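Local coordinates for protein insecticidal Delta-Endotoxin Cry8Ea1 (Bacillus Thuringiensis, PDB 3EB7) that is a three-domain crystal toxin that kills larvae of a soil-dwelling beetle pest, probably by binding gut receptors and forming pores in the midgut membrane, at residues L283-G288 / K299-H304; V361-F366 / T380-S385; G525-S530 / A547-P552. All blocks are in the same frame, centred on the assembly; numbering follows the deposited sequence.

Interaction 1: residues L283-G288 / K299-H304; sequences LSIYTG and KKWIGH. With SO4 (sulfate ion), chain E.
Lys299 lays its CB against CG2 of Thr287 (3.9 Å), and from there its extended chain leads away from strand 283-288 to a weak hydrogen bond between NZ and O3 of a sulfate ion, probably a crystallisation solute. Lys300 and Gly288 form an antiparallel hydrogen-bonded pair, its two N-H...O bonds running in opposite directions; Lys300 NZ forms a salt bridge with Asp426. Trp301 has CG anti to the backbone N (chi1 -179°), and its indole crosses the Ile285 side chain at about a right angle. Over one face of the indole, Ile285 CG2 sits 3.8 Å from the centroid of the five-membered ring, a CH-pi contact, while Ile285 CD1 reaches CZ3 of the same indole at 3.5 Å. Tyr286 is matched by two residues, Ile302 and Gly303: the N of Ile302 donates to Tyr286 O (2.9 Å), and Gly303 O accepts from Tyr286 N. The edge of the Tyr286 ring borders Gly303 O and CA of His304. At His304, CD2 touches Leu283 CD2 at 3.6 Å, and ND1 accepts a bond from Trp301 NE1 (3.0 Å), tying two side chains on the same sheet face; NE2 is held by Val419 O. Two residues opposite one, with the register shifted by one, make this a classic beta bulge within an antiparallel hairpin of the toxin's second, all-beta domain.

Interaction 2: residues V361-F366 / T380-S385; sequences VSKVVF and TYNPGS
Val364 and Tyr381 hold the close part of this contact as an antiparallel hydrogen-bonded pair: Val364 N donates to Tyr381 O and Tyr381 N returns the bond to Val364 O, each 2.9 Å long. CA of Lys363 adds a CA-H...O contact to the same Tyr381 O at 3.1 Å. In the tyrosine, CG is anti to the backbone N (chi1 174°), which sets it beside the carbonyl carbon; the ring lies on the Val361 side, with CE2 nearest Val361 O. Pro383 CD lies over one face of this ring, offset toward the rim, and also meets Ser362 O at 3.5 Å. Toward the C-terminal end of 361-366, Phe366 turns the edge of its ring to Tyr381 CB and takes Val364 CG1 over one face. The phenol OH hydrogen-bonds OG1 of Thr287, while Phe366 meets Phe336 edge-to-face. The pair belongs to the hairpin of strands 357-369 and 376-381, at the margin of a four-stranded antiparallel sheet in the second domain, where pairing stops as the chain leaves Tyr381 for a loop. Beyond that point, direct backbone bonds give way to water: one molecule donates to Ser362 O (2.6 Å) and accepts from Gly384 N and Ser385 OG, the latter also hydrogen-bonded to Lys299 N. The sheet's other face is looser and more exposed. There Val365 and Thr380 stand side by side, pointing the same way, with their CG2 atoms 4.1 Å apart. The aliphatic chain of Lys363, extended beyond CG, runs obliquely across the side chain of Asn382, its CG 3.9 Å from Asn382 CB.

Interaction 3: residues G525-S530 / A547-P552; sequences GRFNKS and ASFSTP
The Phe527 ring carries the CB of Ala547 over the centre of one face, and its edge meets the Phe549 ring. Ala547 CB lies 3.5 Å from the Phe527 centroid and only 13° off the ring normal, a CH-pi contact in which the methyl group sits squarely on the aromatic face. CB is nearest to CD2 and CE2 of that ring, and Ala547 CA approaches the same two atoms. The two phenylalanines form an offset edge-to-face pair, their planes at 87° and their centroids 5.4 Å apart; the rim of Phe527 is directed at the face of Phe549. CZ of Phe527 is 3.6 Å from CZ of Phe549, and CE1 of Phe527 follows close behind. The Phe549 ring in turn has the backbone N of Gly525 at its edge, near its plane, with CE2 3.9 Å from that nitrogen. Phe527 CB points toward segment 547-552, and CG, anti to the carbonyl carbon (chi1 -59°), starts the ring on its course beneath Ala547.

Both segments belong to the C-terminal domain, a beta-sandwich that resembles carbohydrate-binding modules, as in other three-domain Cry toxins. Strand 520-527 is an outer strand of one sheet, and strand 545-548 pairs with strand 498-507 in another. No hydrogen bond passes between the two segments, so the contact is made by side chains bridging from sheet to sheet, with strand 511-517 contributing Phe511 and Leu513 against Phe527, and Leu513 and Val515 against Phe549. Tyr505 of strand 498-507 touches both Phe527 and Ala547. Polar groups bind to other parts of the domain: Ser548 OG and Phe549 O both accept from Arg500 NH1, whereas Arg526, whose CB points away from segment 547-552, forms a salt bridge with Asp512.

How the interactions relate
Interactions 1 and 2 are neighbours in the second domain, their centres about 10 Å apart, and two hairpins from different sheets meet between them. Thr287 OG1 and Tyr381 OH are 2.7 Å apart, a probable hydrogen bond, and Ser385 OG lies 3.1 Å from Lys299 N, another probable one. Thus the tyrosine gripped by strand 361-366 and the serine at the bridging water both reach the bulged hairpin. Interaction 3 belongs to the C-terminal domain, its centre about 51 Å from that of interaction 1 and about 53 Å from that of interaction 2, with no atoms touching either. The sulfate, probably from the crystallisation liquor, is weakly bound by Lys299 at the edge of interaction 1.

Interaction 1: residues L283-G288 / K299-H304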
ATOM      1  N   LEU A 283      -8.345 -22.833  -1.926  1.00 20.14           N
ATOM      2  CA  LEU A 283      -7.734 -23.202  -0.619  1.00 19.47           C
ATOM      3  C   LEU A 283      -8.336 -24.507  -0.118  1.00 19.05           C
ATOM      4  O   LEU A 283      -9.560 -24.627  -0.094  1.00 19.37           O
ATOM      5  CB  LEU A 283      -8.078 -22.136   0.416  1.00 19.41           C
ATOM      6  CG  LEU A 283      -7.150 -21.640   1.520  1.00 20.13           C
ATOM      7  CD1 LEU A 283      -7.999 -21.413   2.733  1.00 21.23           C
ATOM      8  CD2 LEU A 283      -6.015 -22.537   1.812  1.00 19.78           C
ATOM      9  N   SER A 284      -7.517 -25.471   0.279  1.00 18.47           N
ATOM     10  CA  SER A 284      -8.025 -26.658   0.982  1.00 20.06           C
ATOM     11  C   SER A 284      -7.530 -26.624   2.398  1.00 19.10           C
ATOM     12  O   SER A 284      -6.350 -26.457   2.588  1.00 18.90           O
ATOM     13  CB  SER A 284      -7.536 -27.988   0.368  1.00 19.80           C
ATOM     14  OG  SER A 284      -7.999 -28.126  -0.941  1.00 23.37           O
ATOM     15  N   ILE A 285      -8.425 -26.789   3.378  1.00 19.36           N
ATOM     16  CA  ILE A 285      -8.021 -26.740   4.796  1.00 19.15           C
ATOM     17  C   ILE A 285      -8.149 -28.153   5.377  1.00 19.69           C
ATOM     18  O   ILE A 285      -9.165 -28.811   5.204  1.00 20.74           O
ATOM     19  CB  ILE A 285      -8.892 -25.736   5.595  1.00 19.28           C
ATOM     20  CG1 ILE A 285      -8.863 -24.349   4.946  1.00 19.41           C
ATOM     21  CG2 ILE A 285      -8.542 -25.712   7.108  1.00 15.09           C
ATOM     22  CD1 ILE A 285      -9.933 -23.360   5.498  1.00 20.26           C
ATOM     23  N   TYR A 286      -7.111 -28.624   6.042  1.00 19.80           N
ATOM     24  CA  TYR A 286      -7.088 -29.943   6.643  1.00 20.25           C
ATOM     25  C   TYR A 286      -7.270 -29.776   8.163  1.00 20.10           C
ATOM     26  O   TYR A 286      -6.616 -28.939   8.804  1.00 18.48           O
ATOM     27  CB  TYR A 286      -5.768 -30.665   6.280  1.00 21.34           C
ATOM     28  CG  TYR A 286      -5.639 -30.880   4.777  1.00 23.76           C
ATOM     29  CD1 TYR A 286      -5.159 -29.877   3.930  1.00 25.24           C
ATOM     30  CD2 TYR A 286      -6.036 -32.074   4.202  1.00 24.97           C
ATOM     31  CE1 TYR A 286      -5.106 -30.056   2.512  1.00 26.86           C
ATOM     32  CE2 TYR A 286      -5.975 -32.275   2.817  1.00 29.05           C
ATOM     33  CZ  TYR A 286      -5.519 -31.268   1.977  1.00 27.78           C
ATOM     34  OH  TYR A 286      -5.474 -31.528   0.624  1.00 28.65           O
ATOM     35  N   THR A 287      -8.183 -30.573   8.711  1.00 20.19           N
ATOM     36  CA  THR A 287      -8.601 -30.472  10.103  1.00 19.67           C
ATOM     37  C   THR A 287      -8.153 -31.680  10.948  1.00 19.48           C
ATOM     38  O   THR A 287      -8.192 -32.818  10.508  1.00 18.72           O
ATOM     39  CB  THR A 287     -10.130 -30.313  10.160  1.00 20.61           C
ATOM     40  OG1 THR A 287     -10.491 -29.157   9.383  1.00 22.07           O
ATOM     41  CG2 THR A 287     -10.621 -30.166  11.586  1.00 16.96           C
ATOM     42  N   GLY A 288      -7.692 -31.385  12.162  1.00 19.45           N
ATOM     43  CA  GLY A 288      -7.411 -32.380  13.170  1.00 18.55           C
ATOM     44  C   GLY A 288      -8.308 -32.165  14.376  1.00 18.82           C
ATOM     45  O   GLY A 288      -8.902 -31.120  14.558  1.00 18.09           O
ATOM     46  N   LYS A 299     -11.552 -28.997  17.103  1.00 17.84           N
ATOM     47  CA  LYS A 299     -11.253 -29.357  15.719  1.00 17.67           C
ATOM     48  C   LYS A 299     -10.681 -28.128  15.025  1.00 17.61           C
ATOM     49  O   LYS A 299     -11.343 -27.084  14.917  1.00 16.29           O
ATOM     50  CB  LYS A 299     -12.481 -29.831  14.987  1.00 16.82           C
ATOM     51  CG  LYS A 299     -12.954 -31.171  15.348  1.00 19.16           C
ATOM     52  CD  LYS A 299     -14.345 -31.311  14.743  1.00 22.20           C
ATOM     53  CE  LYS A 299     -14.715 -32.727  14.552  1.00 24.99           C
ATOM     54  NZ  LYS A 299     -16.211 -32.775  14.464  1.00 28.97           N
ATOM     55  N   LYS A 300      -9.444 -28.256  14.551  1.00 17.66           N
ATOM     56  CA  LYS A 300      -8.674 -27.082  14.174  1.00 18.18           C
ATOM     57  C   LYS A 300      -7.933 -27.268  12.855  1.00 17.49           C
ATOM     58  O   LYS A 300      -7.720 -28.370  12.407  1.00 18.17           O
ATOM     59  CB  LYS A 300      -7.710 -26.686  15.308  1.00 15.63           C
ATOM     60  CG  LYS A 300      -6.735 -27.762  15.711  1.00 17.78           C
ATOM     61  CD  LYS A 300      -5.662 -27.181  16.663  1.00 20.37           C
ATOM     62  CE  LYS A 300      -4.939 -28.246  17.523  1.00 21.74           C
ATOM     63  NZ  LYS A 300      -4.071 -29.066  16.668  1.00 24.71           N
ATOM     64  N   TRP A 301      -7.558 -26.150  12.259  1.00 18.54           N
ATOM     65  CA  TRP A 301      -6.796 -26.057  11.025  1.00 17.77           C
ATOM     66  C   TRP A 301      -5.360 -26.499  11.344  1.00 17.98           C
ATOM     67  O   TRP A 301      -4.605 -25.775  12.072  1.00 17.30           O
ATOM     68  CB  TRP A 301      -6.841 -24.576  10.620  1.00 17.42           C
ATOM     69  CG  TRP A 301      -6.149 -24.123   9.325  1.00 17.82           C
ATOM     70  CD1 TRP A 301      -4.954 -24.578   8.781  1.00 18.39           C
ATOM     71  CD2 TRP A 301      -6.600 -23.062   8.460  1.00 17.79           C
ATOM     72  NE1 TRP A 301      -4.671 -23.870   7.616  1.00 17.28           N
ATOM     73  CE2 TRP A 301      -5.649 -22.929   7.412  1.00 16.38           C
ATOM     74  CE3 TRP A 301      -7.711 -22.206   8.478  1.00 16.84           C
ATOM     75  CZ2 TRP A 301      -5.801 -22.000   6.376  1.00 15.17           C
ATOM     76  CZ3 TRP A 301      -7.863 -21.283   7.443  1.00 17.70           C
ATOM     77  CH2 TRP A 301      -6.900 -21.189   6.404  1.00 17.44           C
ATOM     78  N   ILE A 302      -5.005 -27.695  10.861  1.00 17.35           N
ATOM     79  CA  ILE A 302      -3.654 -28.264  11.042  1.00 17.75           C
ATOM     80  C   ILE A 302      -2.757 -28.230   9.782  1.00 17.34           C
ATOM     81  O   ILE A 302      -1.584 -28.598   9.847  1.00 17.80           O
ATOM     82  CB  ILE A 302      -3.656 -29.730  11.599  1.00 17.65           C
ATOM     83  CG1 ILE A 302      -4.335 -30.692  10.608  1.00 18.62           C
ATOM     84  CG2 ILE A 302      -4.265 -29.797  12.969  1.00 16.82           C
ATOM     85  CD1 ILE A 302      -4.193 -32.208  10.968  1.00 18.51           C
ATOM     86  N   GLY A 303      -3.302 -27.801   8.652  1.00 17.55           N
ATOM     87  CA  GLY A 303      -2.541 -27.684   7.408  1.00 17.53           C
ATOM     88  C   GLY A 303      -3.465 -27.208   6.312  1.00 18.42           C
ATOM     89  O   GLY A 303      -4.691 -27.222   6.483  1.00 19.57           O
ATOM     90  N   HIS A 304      -2.900 -26.744   5.202  1.00 18.06           N
ATOM     91  CA  HIS A 304      -3.687 -26.311   4.045  1.00 16.77           C
ATOM     92  C   HIS A 304      -2.890 -26.410   2.768  1.00 17.54           C
ATOM     93  O   HIS A 304      -1.663 -26.498   2.765  1.00 17.56           O
ATOM     94  CB  HIS A 304      -4.254 -24.887   4.217  1.00 16.36           C
ATOM     95  CG  HIS A 304      -3.221 -23.801   4.265  1.00 14.16           C
ATOM     96  ND1 HIS A 304      -2.597 -23.417   5.434  1.00 10.69           N
ATOM     97  CD2 HIS A 304      -2.737 -22.988   3.294  1.00 13.53           C
ATOM     98  CE1 HIS A 304      -1.747 -22.438   5.175  1.00 12.13           C
ATOM     99  NE2 HIS A 304      -1.833 -22.136   3.891  1.00 12.18           N
TER
HETATM  100  S   SO4 E2011     -16.904 -35.990  15.856  1.00 76.31           S
HETATM  101  O1  SO4 E2011     -17.302 -37.182  16.597  1.00 75.13           O
HETATM  102  O2  SO4 E2011     -17.375 -36.094  14.475  1.00 75.50           O
HETATM  103  O3  SO4 E2011     -17.510 -34.848  16.557  1.00 76.70           O
HETATM  104  O4  SO4 E2011     -15.448 -35.816  15.821  1.00 75.16           O

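Interaction 2: residues V361-F366 / T380-S385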
ATOM      1  N   VAL A 361      -6.956 -22.676  15.070  1.00 18.29           N
ATOM      2  CA  VAL A 361      -8.109 -21.944  14.552  1.00 17.29           C
ATOM      3  C   VAL A 361      -9.292 -22.932  14.417  1.00 17.81           C
ATOM      4  O   VAL A 361      -9.184 -23.969  13.729  1.00 17.20           O
ATOM      5  CB  VAL A 361      -7.749 -21.276  13.189  1.00 18.11           C
ATOM      6  CG1 VAL A 361      -9.004 -20.687  12.449  1.00 15.51           C
ATOM      7  CG2 VAL A 361      -6.631 -20.221  13.377  1.00 14.31           C
ATOM      8  N   SER A 362     -10.407 -22.611  15.073  1.00 17.51           N
ATOM      9  CA  SER A 362     -11.613 -23.483  15.044  1.00 18.31           C
ATOM     10  C   SER A 362     -12.660 -23.060  14.010  1.00 17.82           C
ATOM     11  O   SER A 362     -13.555 -23.827  13.643  1.00 18.54           O
ATOM     12  CB  SER A 362     -12.257 -23.520  16.425  1.00 18.04           C
ATOM     13  OG  SER A 362     -12.605 -22.192  16.768  1.00 19.61           O
ATOM     14  N   LYS A 363     -12.529 -21.844  13.520  1.00 17.31           N
ATOM     15  CA  LYS A 363     -13.548 -21.282  12.662  1.00 17.71           C
ATOM     16  C   LYS A 363     -13.023 -20.083  11.894  1.00 16.83           C
ATOM     17  O   LYS A 363     -12.362 -19.224  12.475  1.00 17.11           O
ATOM     18  CB  LYS A 363     -14.768 -20.853  13.491  1.00 16.75           C
ATOM     19  CG  LYS A 363     -15.940 -20.374  12.642  1.00 17.51           C
ATOM     20  CD  LYS A 363     -17.135 -20.134  13.573  1.00 20.43           C
ATOM     21  CE  LYS A 363     -18.327 -19.512  12.861  1.00 23.93           C
ATOM     22  NZ  LYS A 363     -19.295 -19.081  13.937  1.00 28.21           N
ATOM     23  N   VAL A 364     -13.318 -20.035  10.603  1.00 16.16           N
ATOM     24  CA  VAL A 364     -13.069 -18.820   9.791  1.00 17.07           C
ATOM     25  C   VAL A 364     -14.259 -18.527   8.870  1.00 17.30           C
ATOM     26  O   VAL A 364     -14.648 -19.380   8.096  1.00 17.58           O
ATOM     27  CB  VAL A 364     -11.765 -18.907   8.893  1.00 16.69           C
ATOM     28  CG1 VAL A 364     -11.523 -17.565   8.178  1.00 15.08           C
ATOM     29  CG2 VAL A 364     -10.559 -19.301   9.714  1.00 14.27           C
ATOM     30  N   VAL A 365     -14.807 -17.326   8.960  1.00 17.99           N
ATOM     31  CA  VAL A 365     -15.818 -16.843   7.998  1.00 19.44           C
ATOM     32  C   VAL A 365     -15.153 -15.894   6.964  1.00 19.85           C
ATOM     33  O   VAL A 365     -14.589 -14.859   7.349  1.00 20.33           O
ATOM     34  CB  VAL A 365     -16.980 -16.118   8.731  1.00 20.04           C
ATOM     35  CG1 VAL A 365     -18.044 -15.661   7.740  1.00 21.80           C
ATOM     36  CG2 VAL A 365     -17.616 -17.054   9.796  1.00 19.27           C
ATOM     37  N   PHE A 366     -15.180 -16.276   5.687  1.00 19.06           N
ATOM     38  CA  PHE A 366     -14.669 -15.444   4.603  1.00 20.01           C
ATOM     39  C   PHE A 366     -15.833 -14.746   3.866  1.00 21.23           C
ATOM     40  O   PHE A 366     -16.637 -15.411   3.177  1.00 21.73           O
ATOM     41  CB  PHE A 366     -13.884 -16.269   3.562  1.00 18.41           C
ATOM     42  CG  PHE A 366     -12.863 -17.270   4.143  1.00 17.79           C
ATOM     43  CD1 PHE A 366     -13.278 -18.539   4.599  1.00 16.30           C
ATOM     44  CD2 PHE A 366     -11.493 -16.966   4.164  1.00 15.42           C
ATOM     45  CE1 PHE A 366     -12.348 -19.482   5.116  1.00 16.20           C
ATOM     46  CE2 PHE A 366     -10.539 -17.904   4.645  1.00 15.44           C
ATOM     47  CZ  PHE A 366     -10.964 -19.166   5.113  1.00 17.57           C
ATOM     48  N   THR A 380     -17.532 -20.587   4.845  1.00 23.36           N
ATOM     49  CA  THR A 380     -17.295 -20.859   6.242  1.00 21.89           C
ATOM     50  C   THR A 380     -16.588 -22.170   6.438  1.00 21.36           C
ATOM     51  O   THR A 380     -17.047 -23.229   5.982  1.00 19.42           O
ATOM     52  CB  THR A 380     -18.600 -20.886   7.059  1.00 22.22           C
ATOM     53  OG1 THR A 380     -19.385 -19.727   6.740  1.00 20.58           O
ATOM     54  CG2 THR A 380     -18.280 -20.935   8.526  1.00 20.14           C
ATOM     55  N   TYR A 381     -15.454 -22.042   7.127  1.00 20.66           N
ATOM     56  CA  TYR A 381     -14.770 -23.128   7.768  1.00 19.63           C
ATOM     57  C   TYR A 381     -15.225 -23.222   9.252  1.00 20.20           C
ATOM     58  O   TYR A 381     -14.890 -22.370  10.075  1.00 18.80           O
ATOM     59  CB  TYR A 381     -13.247 -22.880   7.669  1.00 18.71           C
ATOM     60  CG  TYR A 381     -12.409 -23.875   8.419  1.00 18.37           C
ATOM     61  CD1 TYR A 381     -12.256 -25.198   7.936  1.00 16.48           C
ATOM     62  CD2 TYR A 381     -11.783 -23.525   9.619  1.00 13.97           C
ATOM     63  CE1 TYR A 381     -11.474 -26.145   8.637  1.00 14.60           C
ATOM     64  CE2 TYR A 381     -11.041 -24.473  10.349  1.00 14.60           C
ATOM     65  CZ  TYR A 381     -10.868 -25.761   9.830  1.00 17.51           C
ATOM     66  OH  TYR A 381     -10.106 -26.685  10.514  1.00 20.03           O
ATOM     67  N   ASN A 382     -16.010 -24.255   9.580  1.00 21.42           N
ATOM     68  CA  ASN A 382     -16.306 -24.575  10.981  1.00 21.54           C
ATOM     69  C   ASN A 382     -16.522 -26.066  11.261  1.00 21.53           C
ATOM     70  O   ASN A 382     -17.656 -26.533  11.332  1.00 22.00           O
ATOM     71  CB  ASN A 382     -17.466 -23.722  11.495  1.00 21.04           C
ATOM     72  CG  ASN A 382     -17.672 -23.853  13.029  1.00 22.67           C
ATOM     73  OD1 ASN A 382     -16.874 -24.474  13.767  1.00 20.88           O
ATOM     74  ND2 ASN A 382     -18.767 -23.265  13.504  1.00 24.92           N
ATOM     75  N   PRO A 383     -15.432 -26.830  11.452  1.00 22.03           N
ATOM     76  CA  PRO A 383     -15.672 -28.279  11.668  1.00 22.37           C
ATOM     77  C   PRO A 383     -16.395 -28.603  12.991  1.00 23.41           C
ATOM     78  O   PRO A 383     -17.035 -29.646  13.072  1.00 24.39           O
ATOM     79  CB  PRO A 383     -14.278 -28.897  11.625  1.00 22.25           C
ATOM     80  CG  PRO A 383     -13.322 -27.724  11.792  1.00 21.69           C
ATOM     81  CD  PRO A 383     -14.001 -26.474  11.449  1.00 21.70           C
ATOM     82  N   GLY A 384     -16.309 -27.718  13.993  1.00 23.06           N
ATOM     83  CA  GLY A 384     -17.101 -27.844  15.222  1.00 23.50           C
ATOM     84  C   GLY A 384     -16.272 -28.107  16.458  1.00 23.68           C
ATOM     85  O   GLY A 384     -15.631 -29.128  16.553  1.00 24.50           O
ATOM     86  N   SER A 385     -16.248 -27.156  17.384  1.00 24.09           N
ATOM     87  CA  SER A 385     -15.518 -27.300  18.625  1.00 23.91           C
ATOM     88  C   SER A 385     -16.457 -27.055  19.795  1.00 24.86           C
ATOM     89  O   SER A 385     -17.550 -26.497  19.631  1.00 25.10           O
ATOM     90  CB  SER A 385     -14.345 -26.323  18.667  1.00 23.68           C
ATOM     91  OG  SER A 385     -13.394 -26.607  17.638  1.00 22.40           O
TER
HETATM   92  O   HOH W   1     -13.954 -25.942  15.019  1.00 14.58           O

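Interaction 3: residues G525-S530 / A547-P552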
ATOM      1  N   GLY A 525      15.401   2.446 -27.198  1.00 23.57           N
ATOM      2  CA  GLY A 525      16.258   3.581 -26.915  1.00 23.08           C
ATOM      3  C   GLY A 525      17.292   3.279 -25.883  1.00 22.58           C
ATOM      4  O   GLY A 525      17.238   2.242 -25.248  1.00 23.13           O
ATOM      5  N   ARG A 526      18.220   4.205 -25.706  1.00 22.08           N
ATOM      6  CA  ARG A 526      19.224   4.111 -24.679  1.00 22.45           C
ATOM      7  C   ARG A 526      18.870   5.050 -23.544  1.00 22.57           C
ATOM      8  O   ARG A 526      18.379   6.151 -23.783  1.00 22.69           O
ATOM      9  CB  ARG A 526      20.602   4.483 -25.220  1.00 22.35           C
ATOM     10  CG  ARG A 526      21.684   4.323 -24.167  1.00 23.40           C
ATOM     11  CD  ARG A 526      22.822   3.623 -24.800  1.00 24.94           C
ATOM     12  NE  ARG A 526      23.892   3.274 -23.866  1.00 24.29           N
ATOM     13  CZ  ARG A 526      24.147   2.027 -23.514  1.00 21.51           C
ATOM     14  NH1 ARG A 526      23.374   1.054 -23.972  1.00 20.40           N
ATOM     15  NH2 ARG A 526      25.134   1.760 -22.691  1.00 22.70           N
ATOM     16  N   PHE A 527      19.115   4.612 -22.302  1.00 22.56           N
ATOM     17  CA  PHE A 527      18.812   5.428 -21.153  1.00 22.40           C
ATOM     18  C   PHE A 527      19.979   5.455 -20.218  1.00 23.04           C
ATOM     19  O   PHE A 527      20.788   4.538 -20.188  1.00 23.65           O
ATOM     20  CB  PHE A 527      17.498   4.963 -20.503  1.00 22.23           C
ATOM     21  CG  PHE A 527      16.344   5.030 -21.449  1.00 20.36           C
ATOM     22  CD1 PHE A 527      16.027   3.927 -22.260  1.00 18.61           C
ATOM     23  CD2 PHE A 527      15.643   6.234 -21.610  1.00 17.41           C
ATOM     24  CE1 PHE A 527      14.995   4.012 -23.196  1.00 19.64           C
ATOM     25  CE2 PHE A 527      14.631   6.334 -22.542  1.00 18.93           C
ATOM     26  CZ  PHE A 527      14.292   5.233 -23.344  1.00 20.80           C
ATOM     27  N   ASN A 528      20.089   6.544 -19.482  1.00 23.90           N
ATOM     28  CA  ASN A 528      21.272   6.797 -18.692  1.00 24.24           C
ATOM     29  C   ASN A 528      21.087   6.384 -17.244  1.00 24.09           C
ATOM     30  O   ASN A 528      19.971   6.244 -16.759  1.00 24.10           O
ATOM     31  CB  ASN A 528      21.651   8.280 -18.791  1.00 25.86           C
ATOM     32  CG  ASN A 528      22.208   8.665 -20.177  1.00 25.66           C
ATOM     33  OD1 ASN A 528      22.822   7.855 -20.861  1.00 27.57           O
ATOM     34  ND2 ASN A 528      22.035   9.918 -20.549  1.00 29.36           N
ATOM     35  N   LYS A 529      22.200   6.169 -16.569  1.00 23.83           N
ATOM     36  CA  LYS A 529      22.190   5.724 -15.205  1.00 24.09           C
ATOM     37  C   LYS A 529      21.677   6.849 -14.309  1.00 23.57           C
ATOM     38  O   LYS A 529      21.833   8.017 -14.643  1.00 23.48           O
ATOM     39  CB  LYS A 529      23.587   5.262 -14.779  1.00 23.78           C
ATOM     40  CG  LYS A 529      24.616   6.334 -14.581  1.00 26.75           C
ATOM     41  CD  LYS A 529      25.910   5.683 -14.073  1.00 30.35           C
ATOM     42  CE  LYS A 529      26.734   6.660 -13.282  1.00 36.30           C
ATOM     43  NZ  LYS A 529      27.663   5.992 -12.295  1.00 39.11           N
ATOM     44  N   SER A 530      21.100   6.485 -13.173  1.00 22.93           N
ATOM     45  CA  SER A 530      20.344   7.431 -12.359  1.00 23.60           C
ATOM     46  C   SER A 530      20.845   7.367 -10.931  1.00 24.04           C
ATOM     47  O   SER A 530      20.377   8.115 -10.067  1.00 24.17           O
ATOM     48  CB  SER A 530      18.858   7.059 -12.387  1.00 23.17           C
ATOM     49  OG  SER A 530      18.703   5.852 -11.672  1.00 20.09           O
ATOM     50  N   ALA A 547      12.204   6.611 -18.308  1.00 23.89           N
ATOM     51  CA  ALA A 547      12.546   6.323 -19.681  1.00 23.73           C
ATOM     52  C   ALA A 547      11.285   6.621 -20.488  1.00 23.93           C
ATOM     53  O   ALA A 547      10.318   5.854 -20.436  1.00 23.62           O
ATOM     54  CB  ALA A 547      12.961   4.872 -19.836  1.00 23.54           C
ATOM     55  N   SER A 548      11.305   7.740 -21.221  1.00 23.26           N
ATOM     56  CA  SER A 548      10.136   8.264 -21.907  1.00 22.99           C
ATOM     57  C   SER A 548      10.329   8.287 -23.435  1.00 23.87           C
ATOM     58  O   SER A 548      11.360   8.723 -23.952  1.00 23.81           O
ATOM     59  CB  SER A 548       9.792   9.659 -21.368  1.00 22.53           C
ATOM     60  OG  SER A 548       8.602  10.176 -21.950  1.00 23.33           O
ATOM     61  N   PHE A 549       9.321   7.775 -24.139  1.00 24.55           N
ATOM     62  CA  PHE A 549       9.268   7.754 -25.576  1.00 24.74           C
ATOM     63  C   PHE A 549       8.119   8.653 -26.012  1.00 25.40           C
ATOM     64  O   PHE A 549       7.060   8.648 -25.373  1.00 25.14           O
ATOM     65  CB  PHE A 549       8.944   6.355 -26.080  1.00 24.27           C
ATOM     66  CG  PHE A 549       9.947   5.310 -25.696  1.00 24.93           C
ATOM     67  CD1 PHE A 549       9.674   4.426 -24.640  1.00 20.27           C
ATOM     68  CD2 PHE A 549      11.157   5.170 -26.412  1.00 23.82           C
ATOM     69  CE1 PHE A 549      10.583   3.431 -24.284  1.00 20.03           C
ATOM     70  CE2 PHE A 549      12.090   4.157 -26.058  1.00 24.10           C
ATOM     71  CZ  PHE A 549      11.794   3.285 -24.988  1.00 22.38           C
ATOM     72  N   SER A 550       8.328   9.352 -27.130  1.00 25.73           N
ATOM     73  CA  SER A 550       7.330  10.205 -27.757  1.00 27.42           C
ATOM     74  C   SER A 550       6.650   9.512 -28.930  1.00 27.59           C
ATOM     75  O   SER A 550       5.510   9.817 -29.233  1.00 27.93           O
ATOM     76  CB  SER A 550       7.952  11.537 -28.219  1.00 27.56           C
ATOM     77  OG  SER A 550       9.076  11.309 -29.070  1.00 31.25           O
ATOM     78  N   THR A 551       7.352   8.586 -29.578  1.00 27.69           N
ATOM     79  CA  THR A 551       6.791   7.758 -30.663  1.00 27.76           C
ATOM     80  C   THR A 551       5.633   6.859 -30.160  1.00 27.32           C
ATOM     81  O   THR A 551       5.862   5.922 -29.404  1.00 26.47           O
ATOM     82  CB  THR A 551       7.921   6.880 -31.318  1.00 27.69           C
ATOM     83  OG1 THR A 551       8.972   7.734 -31.775  1.00 29.22           O
ATOM     84  CG2 THR A 551       7.414   6.029 -32.492  1.00 27.93           C
ATOM     85  N   PRO A 552       4.385   7.140 -30.595  1.00 27.66           N
ATOM     86  CA  PRO A 552       3.266   6.364 -30.089  1.00 27.54           C
ATOM     87  C   PRO A 552       3.102   5.025 -30.824  1.00 28.17           C
ATOM     88  O   PRO A 552       3.937   4.666 -31.677  1.00 28.80           O
ATOM     89  CB  PRO A 552       2.081   7.275 -30.342  1.00 27.42           C
ATOM     90  CG  PRO A 552       2.437   7.966 -31.636  1.00 29.21           C
ATOM     91  CD  PRO A 552       3.953   8.160 -31.575  1.00 27.95           C
TER